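Side-chain contacts in acRAF (Thiomonas intermedia, PDB 4LOW), which serves as a RuBisCO assembly factor in the alpha-carboxysome and belongs to the pterin-4a-carbinolamine dehydratase family: residues R10-G13 with L18-R21; R31-A36 with T56-T61. All coordinates share one frame; numbering follows the deposited sequence.

Interaction 1: R10-G13 with L18-R21. With FMT (formic acid), chain C.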
ATOM      1  N   ARG A  10       2.200   5.703  16.703  1.00 22.30           N
ATOM      2  CA  ARG A  10       2.877   4.832  17.650  1.00 23.60           C
ATOM      3  C   ARG A  10       4.367   4.805  17.347  1.00 25.45           C
ATOM      4  O   ARG A  10       4.767   4.576  16.207  1.00 25.06           O
ATOM      5  CB  ARG A  10       2.275   3.400  17.508  1.00 25.00           C
ATOM      6  CG  ARG A  10       2.628   2.485  18.633  1.00 26.72           C
ATOM      7  CD  ARG A  10       1.953   1.147  18.418  1.00 25.71           C
ATOM      8  NE  ARG A  10       2.088   0.383  19.637  1.00 30.68           N
ATOM      9  CZ  ARG A  10       2.931  -0.626  19.801  1.00 28.61           C
ATOM     10  NH1 ARG A  10       3.668  -1.057  18.783  1.00 29.28           N
ATOM     11  NH2 ARG A  10       3.009  -1.245  20.966  1.00 30.90           N
ATOM     12  N   GLU A  11       5.204   4.995  18.369  1.00 26.15           N
ATOM     13  CA  GLU A  11       6.642   4.879  18.181  1.00 28.51           C
ATOM     14  C   GLU A  11       7.000   3.426  18.497  1.00 34.02           C
ATOM     15  O   GLU A  11       6.636   2.924  19.573  1.00 36.29           O
ATOM     16  CB  GLU A  11       7.404   5.881  19.076  1.00 31.71           C
ATOM     17  CG  GLU A  11       8.816   6.156  18.584  1.00 42.41           C
ATOM     18  CD  GLU A  11       9.557   7.323  19.213  1.00 59.93           C
ATOM     19  OE1 GLU A  11       8.910   8.330  19.581  1.00 51.06           O
ATOM     20  OE2 GLU A  11      10.806   7.253  19.267  1.00 47.88           O
ATOM     21  N   GLN A  12       7.617   2.718  17.542  1.00 30.20           N
ATOM     22  CA  GLN A  12       7.929   1.292  17.664  1.00 29.35           C
ATOM     23  C   GLN A  12       9.180   0.869  16.885  1.00 34.84           C
ATOM     24  O   GLN A  12       9.559   1.535  15.933  1.00 32.14           O
ATOM     25  CB  GLN A  12       6.713   0.471  17.189  1.00 28.82           C
ATOM     26  CG  GLN A  12       6.389   0.609  15.689  1.00 28.36           C
ATOM     27  CD  GLN A  12       5.133  -0.124  15.347  1.00 28.71           C
ATOM     28  OE1 GLN A  12       4.151  -0.074  16.081  1.00 27.83           O
ATOM     29  NE2 GLN A  12       5.090  -0.706  14.159  1.00 29.60           N
ATOM     30  N   GLY A  13       9.810  -0.230  17.304  1.00 36.04           N
ATOM     31  CA  GLY A  13      10.980  -0.773  16.619  1.00 37.50           C
ATOM     32  C   GLY A  13      12.329  -0.294  17.109  1.00 43.93           C
ATOM     33  O   GLY A  13      12.418   0.770  17.731  1.00 39.90           O
ATOM     34  N   LEU A  18       7.633   5.505  13.181  1.00 21.76           N
ATOM     35  CA  LEU A  18       6.303   5.962  13.580  1.00 21.36           C
ATOM     36  C   LEU A  18       5.311   5.093  12.795  1.00 22.38           C
ATOM     37  O   LEU A  18       5.471   4.914  11.585  1.00 22.19           O
ATOM     38  CB  LEU A  18       6.035   7.412  13.219  1.00 21.90           C
ATOM     39  CG  LEU A  18       6.811   8.425  14.043  1.00 28.03           C
ATOM     40  CD1 LEU A  18       6.620   9.810  13.466  1.00 30.38           C
ATOM     41  CD2 LEU A  18       6.411   8.354  15.551  1.00 28.89           C
ATOM     42  N   PHE A  19       4.268   4.576  13.462  1.00 19.77           N
ATOM     43  CA  PHE A  19       3.325   3.679  12.819  1.00 18.99           C
ATOM     44  C   PHE A  19       1.914   4.207  13.080  1.00 19.74           C
ATOM     45  O   PHE A  19       1.592   4.570  14.228  1.00 19.87           O
ATOM     46  CB  PHE A  19       3.467   2.246  13.400  1.00 20.83           C
ATOM     47  CG  PHE A  19       2.328   1.336  12.985  1.00 20.62           C
ATOM     48  CD1 PHE A  19       2.359   0.685  11.759  1.00 20.91           C
ATOM     49  CD2 PHE A  19       1.201   1.194  13.786  1.00 20.33           C
ATOM     50  CE1 PHE A  19       1.251  -0.024  11.314  1.00 20.61           C
ATOM     51  CE2 PHE A  19       0.080   0.531  13.308  1.00 20.05           C
ATOM     52  CZ  PHE A  19       0.114  -0.067  12.082  1.00 18.85           C
ATOM     53  N   LYS A  20       1.023   4.153  12.066  1.00 17.96           N
ATOM     54  CA  LYS A  20      -0.368   4.439  12.363  1.00 17.80           C
ATOM     55  C   LYS A  20      -1.249   3.721  11.379  1.00 17.74           C
ATOM     56  O   LYS A  20      -0.962   3.647  10.186  1.00 17.53           O
ATOM     57  CB  LYS A  20      -0.659   5.948  12.309  1.00 19.75           C
ATOM     58  CG  LYS A  20      -2.068   6.326  12.755  1.00 19.56           C
ATOM     59  CD  LYS A  20      -2.149   7.836  12.983  1.00 19.93           C
ATOM     60  CE  LYS A  20      -3.568   8.275  13.173  1.00 22.99           C
ATOM     61  NZ  LYS A  20      -3.600   9.753  13.447  1.00 22.58           N
ATOM     62  N   ARG A  21      -2.380   3.237  11.884  1.00 17.05           N
ATOM     63  CA  ARG A  21      -3.440   2.627  11.064  1.00 17.24           C
ATOM     64  C   ARG A  21      -4.608   3.583  10.911  1.00 17.32           C
ATOM     65  O   ARG A  21      -5.089   4.168  11.904  1.00 18.21           O
ATOM     66  CB  ARG A  21      -3.907   1.344  11.744  1.00 17.48           C
ATOM     67  CG  ARG A  21      -5.100   0.651  11.077  1.00 17.47           C
ATOM     68  CD  ARG A  21      -5.539  -0.562  11.898  1.00 19.13           C
ATOM     69  NE  ARG A  21      -6.531  -1.401  11.195  1.00 18.34           N
ATOM     70  CZ  ARG A  21      -6.212  -2.383  10.368  1.00 18.99           C
ATOM     71  NH1 ARG A  21      -4.932  -2.631  10.084  1.00 19.23           N
ATOM     72  NH2 ARG A  21      -7.165  -3.145   9.840  1.00 18.38           N
TER
HETATM   73  C   FMT C 101      -1.962   3.116  15.736  0.50 19.98           C
HETATM   74  O1  FMT C 101      -2.754   3.138  14.753  0.50 13.88           O
HETATM   75  O2  FMT C 101      -1.365   4.282  16.091  0.50 27.85           O
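Different first torsions bring Gln12 and Phe19 together: Gln12 CG sits between its backbone N and carbonyl carbon (chi1 66°), whereas Phe19 CG lies anti to the backbone N (chi1 168°). Extended beyond CG, the Gln12 chain lays its amide against the root of the aromatic side chain, with NE2 3.5 Å from Phe19 CB. Amide and ring planes are nearly parallel, 1° apart, although NE2 reaches the ring obliquely. Arg10 NH1 donates to Gln12 OE1 at 2.9 Å, the oxygen lying in the guanidinium plane while the donor stands above the carbonyl plane; this bond limits the amide's rotation. Exchanging Gln12 for an alanine would probably uncover Phe19 CB and deprive Arg10 NH1 of this acceptor, leaving the guanidinium freer to turn. Backbone bonds pair the strands reciprocally, Arg10 N to Phe19 O at 2.8 Å and Phe19 N to Arg10 O at 2.8 Å. Glu11 and Leu18 project from the other face, where Glu11 forms a salt bridge with Arg75. Farther along, a formate accepts a bond from Arg21 N (2.9 Å to O1). The whole is an antiparallel beta hairpin whose strand 10-12 forms one border of the chain's sheet.

Interaction 2: R31-A36 with T56-T61. With FMT (formic acid), chain J.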
ATOM      1  N   ARG A  31      -9.502   4.931  -0.983  1.00 18.46           N
ATOM      2  CA  ARG A  31      -8.796   5.248  -2.227  1.00 17.51           C
ATOM      3  C   ARG A  31      -8.487   6.732  -2.329  1.00 17.92           C
ATOM      4  O   ARG A  31      -7.408   7.101  -2.797  1.00 17.77           O
ATOM      5  CB  ARG A  31      -9.627   4.738  -3.408  1.00 17.96           C
ATOM      6  CG  ARG A  31      -8.922   4.782  -4.732  1.00 19.54           C
ATOM      7  CD  ARG A  31      -7.655   3.929  -4.719  1.00 19.26           C
ATOM      8  NE  ARG A  31      -6.446   4.726  -4.617  1.00 19.17           N
ATOM      9  CZ  ARG A  31      -5.216   4.243  -4.688  1.00 18.90           C
ATOM     10  NH1 ARG A  31      -5.004   2.929  -4.605  1.00 19.36           N
ATOM     11  NH2 ARG A  31      -4.187   5.067  -4.776  1.00 19.15           N
ATOM     12  N   ALA A  32      -9.423   7.587  -1.895  1.00 18.12           N
ATOM     13  CA  ALA A  32      -9.153   9.033  -1.931  1.00 18.04           C
ATOM     14  C   ALA A  32      -7.983   9.329  -1.012  1.00 18.19           C
ATOM     15  O   ALA A  32      -7.109  10.106  -1.376  1.00 18.42           O
ATOM     16  CB  ALA A  32     -10.384   9.795  -1.494  1.00 20.57           C
ATOM     17  N   PHE A  33      -7.929   8.695   0.148  1.00 17.86           N
ATOM     18  CA  PHE A  33      -6.802   8.916   1.066  1.00 17.64           C
ATOM     19  C   PHE A  33      -5.482   8.421   0.434  1.00 18.08           C
ATOM     20  O   PHE A  33      -4.468   9.108   0.491  1.00 17.61           O
ATOM     21  CB  PHE A  33      -7.104   8.208   2.380  1.00 18.30           C
ATOM     22  CG  PHE A  33      -5.969   8.252   3.353  1.00 18.08           C
ATOM     23  CD1 PHE A  33      -5.668   9.421   4.050  1.00 19.62           C
ATOM     24  CD2 PHE A  33      -5.276   7.108   3.662  1.00 18.54           C
ATOM     25  CE1 PHE A  33      -4.685   9.442   5.038  1.00 19.49           C
ATOM     26  CE2 PHE A  33      -4.301   7.125   4.668  1.00 20.29           C
ATOM     27  CZ  PHE A  33      -4.022   8.298   5.352  1.00 19.00           C
ATOM     28  N   LEU A  34      -5.501   7.219  -0.178  1.00 18.11           N
ATOM     29  CA  LEU A  34      -4.296   6.706  -0.828  1.00 17.41           C
ATOM     30  C   LEU A  34      -3.805   7.615  -1.958  1.00 17.77           C
ATOM     31  O   LEU A  34      -2.593   7.862  -2.098  1.00 18.51           O
ATOM     32  CB  LEU A  34      -4.457   5.266  -1.330  1.00 18.52           C
ATOM     33  CG  LEU A  34      -4.591   4.221  -0.234  1.00 18.40           C
ATOM     34  CD1 LEU A  34      -5.173   2.941  -0.814  1.00 19.25           C
ATOM     35  CD2 LEU A  34      -3.203   3.870   0.359  1.00 19.76           C
ATOM     36  N   ASP A  35      -4.736   8.109  -2.791  1.00 17.71           N
ATOM     37  CA  ASP A  35      -4.319   9.024  -3.852  1.00 18.55           C
ATOM     38  C   ASP A  35      -3.759  10.336  -3.284  1.00 19.71           C
ATOM     39  O   ASP A  35      -2.762  10.873  -3.802  1.00 20.43           O
ATOM     40  CB  ASP A  35      -5.496   9.284  -4.777  1.00 20.07           C
ATOM     41  CG  ASP A  35      -5.823   8.101  -5.662  1.00 18.83           C
ATOM     42  OD1 ASP A  35      -4.885   7.508  -6.239  1.00 21.19           O
ATOM     43  OD2 ASP A  35      -7.024   7.868  -5.914  1.00 20.58           O
ATOM     44  N   ALA A  36      -4.362  10.838  -2.187  1.00 18.77           N
ATOM     45  CA  ALA A  36      -3.859  12.069  -1.568  1.00 19.39           C
ATOM     46  C   ALA A  36      -2.476  11.838  -0.908  1.00 19.75           C
ATOM     47  O   ALA A  36      -1.575  12.692  -0.961  1.00 19.57           O
ATOM     48  CB  ALA A  36      -4.847  12.594  -0.536  1.00 20.70           C
ATOM     49  N   THR A  56     -10.425  -1.111   3.209  1.00 18.66           N
ATOM     50  CA  THR A  56     -11.011  -0.217   4.230  1.00 19.43           C
ATOM     51  C   THR A  56      -9.992   0.263   5.245  1.00 18.47           C
ATOM     52  O   THR A  56     -10.364   0.893   6.239  1.00 19.02           O
ATOM     53  CB  THR A  56     -12.210  -0.868   4.941  1.00 21.51           C
ATOM     54  OG1 THR A  56     -11.752  -2.050   5.592  1.00 21.25           O
ATOM     55  CG2 THR A  56     -13.352  -1.186   3.999  1.00 23.23           C
ATOM     56  N   TYR A  57      -8.686   0.093   4.983  1.00 18.19           N
ATOM     57  CA  TYR A  57      -7.706   0.528   5.957  1.00 17.94           C
ATOM     58  C   TYR A  57      -6.361   0.716   5.302  1.00 17.05           C
ATOM     59  O   TYR A  57      -6.073   0.089   4.250  1.00 17.98           O
ATOM     60  CB  TYR A  57      -7.579  -0.480   7.153  1.00 20.23           C
ATOM     61  CG  TYR A  57      -7.337  -1.896   6.723  1.00 21.19           C
ATOM     62  CD1 TYR A  57      -6.056  -2.331   6.389  1.00 22.84           C
ATOM     63  CD2 TYR A  57      -8.398  -2.786   6.546  1.00 21.99           C
ATOM     64  CE1 TYR A  57      -5.832  -3.618   5.918  1.00 27.11           C
ATOM     65  CE2 TYR A  57      -8.179  -4.080   6.064  1.00 24.07           C
ATOM     66  CZ  TYR A  57      -6.892  -4.477   5.745  1.00 24.22           C
ATOM     67  OH  TYR A  57      -6.718  -5.768   5.297  1.00 32.39           O
ATOM     68  N   VAL A  58      -5.530   1.536   5.930  1.00 16.72           N
ATOM     69  CA  VAL A  58      -4.190   1.827   5.436  1.00 16.46           C
ATOM     70  C   VAL A  58      -3.278   1.935   6.642  1.00 17.27           C
ATOM     71  O   VAL A  58      -3.551   2.722   7.562  1.00 17.74           O
ATOM     72  CB  VAL A  58      -4.165   3.175   4.662  1.00 17.78           C
ATOM     73  CG1 VAL A  58      -2.742   3.473   4.172  1.00 17.64           C
ATOM     74  CG2 VAL A  58      -5.151   3.187   3.503  1.00 18.10           C
ATOM     75  N   ASN A  59      -2.205   1.154   6.663  1.00 17.27           N
ATOM     76  CA  ASN A  59      -1.219   1.157   7.726  1.00 16.67           C
ATOM     77  C   ASN A  59       0.050   1.821   7.212  1.00 18.53           C
ATOM     78  O   ASN A  59       0.593   1.386   6.187  1.00 19.24           O
ATOM     79  CB  ASN A  59      -0.878  -0.280   8.083  1.00 18.51           C
ATOM     80  CG  ASN A  59      -2.075  -1.075   8.543  1.00 19.03           C
ATOM     81  OD1 ASN A  59      -2.645  -0.834   9.617  1.00 19.17           O
ATOM     82  ND2 ASN A  59      -2.448  -2.096   7.762  1.00 20.36           N
ATOM     83  N   ILE A  60       0.526   2.869   7.869  1.00 17.79           N
ATOM     84  CA  ILE A  60       1.685   3.598   7.383  1.00 17.39           C
ATOM     85  C   ILE A  60       2.821   3.532   8.376  1.00 18.49           C
ATOM     86  O   ILE A  60       2.627   3.711   9.578  1.00 18.95           O
ATOM     87  CB  ILE A  60       1.266   5.061   7.166  1.00 18.01           C
ATOM     88  CG1 ILE A  60       0.083   5.122   6.182  1.00 18.94           C
ATOM     89  CG2 ILE A  60       2.468   5.904   6.664  1.00 20.42           C
ATOM     90  CD1 ILE A  60      -0.515   6.473   6.018  1.00 20.75           C
ATOM     91  N   THR A  61       4.036   3.294   7.863  1.00 18.81           N
ATOM     92  CA  THR A  61       5.237   3.242   8.671  1.00 19.53           C
ATOM     93  C   THR A  61       6.200   4.297   8.187  1.00 20.92           C
ATOM     94  O   THR A  61       6.525   4.310   6.996  1.00 21.00           O
ATOM     95  CB  THR A  61       5.893   1.859   8.535  1.00 20.82           C
ATOM     96  OG1 THR A  61       4.937   0.885   8.913  1.00 23.12           O
ATOM     97  CG2 THR A  61       7.107   1.718   9.425  1.00 24.08           C
TER
HETATM   98  C   FMT J 101      -1.660   2.850  -3.569  1.00 21.91           C
HETATM   99  O1  FMT J 101      -2.123   2.576  -4.672  1.00 21.04           O
HETATM  100  O2  FMT J 101      -1.408   4.108  -3.305  1.00 23.12           O
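Formate O1 is gripped by two nitrogens of one guanidinium: Arg31 NH1 donates to it at 2.9 Å with a fairly straight bond (158°), and Arg31 NH2 adds a longer one, 3.2 Å to the same O1. The oxygen sits at the guanidinium edge, close to its plane. Bends at chi2 and chi3 bring the Arg31 guanidinium round beside Leu34, whose CB lies over one face, 3.4 Å above the plane and offset toward the rim. A salt bridge one helical turn on, NH2 to Asp35 OD1 at 2.9 Å, meets the carboxylate from above its plane and further limits rotation of the guanidinium. The formate, probably from the crystallisation liquor, also accepts a bond from Arg31 NH1 of the second subunit.

Leu34 serves both environments, for its other end joins the apolar contact with strand 57-63. Its CD2 packs 3.8 Å from Val58 CG2. The same methyl, Val58 CG2, lies at the edge of the Phe33 ring, 3.9 Å from Phe33 CD2. With CG anti to the backbone N (chi1 174°), Phe33 carries its ring to the strand, and CZ comes within 4.0 Å of Ile60 CD1. Helix 31-36 and strand 57-61 run 31° from parallel, with the helix above the sheet face bearing Val58 and Ile60. Phe22 and Phe24 meet the Phe33 ring, Ile51 and Phe53 of strand 50-53 touch both Leu34 and Val58, and Val81 of helix 72-84 touches both Phe33 and Ile60.

How the interactions relate
From the N terminus, interaction 1 closes a short loop, folding strand 10-12 back onto strand 17-23. The chain then enters helix 27-44, and interaction 2 closes a longer excursion through strand 50-53 when strand 57-63 comes to lie under that helix. The two closures follow in series, neither nesting nor crossing, and their centres are about 15 Å apart. What unites them is the sheet: strands 17-23 and 57-63 are neighbours, joined by a probable backbone bond from Ile60 N to Lys20 O and by Arg21 NH1 with Asn59 OD1. Helix 72-84 completes the tie, its Asp82 forming a salt bridge with Lys20.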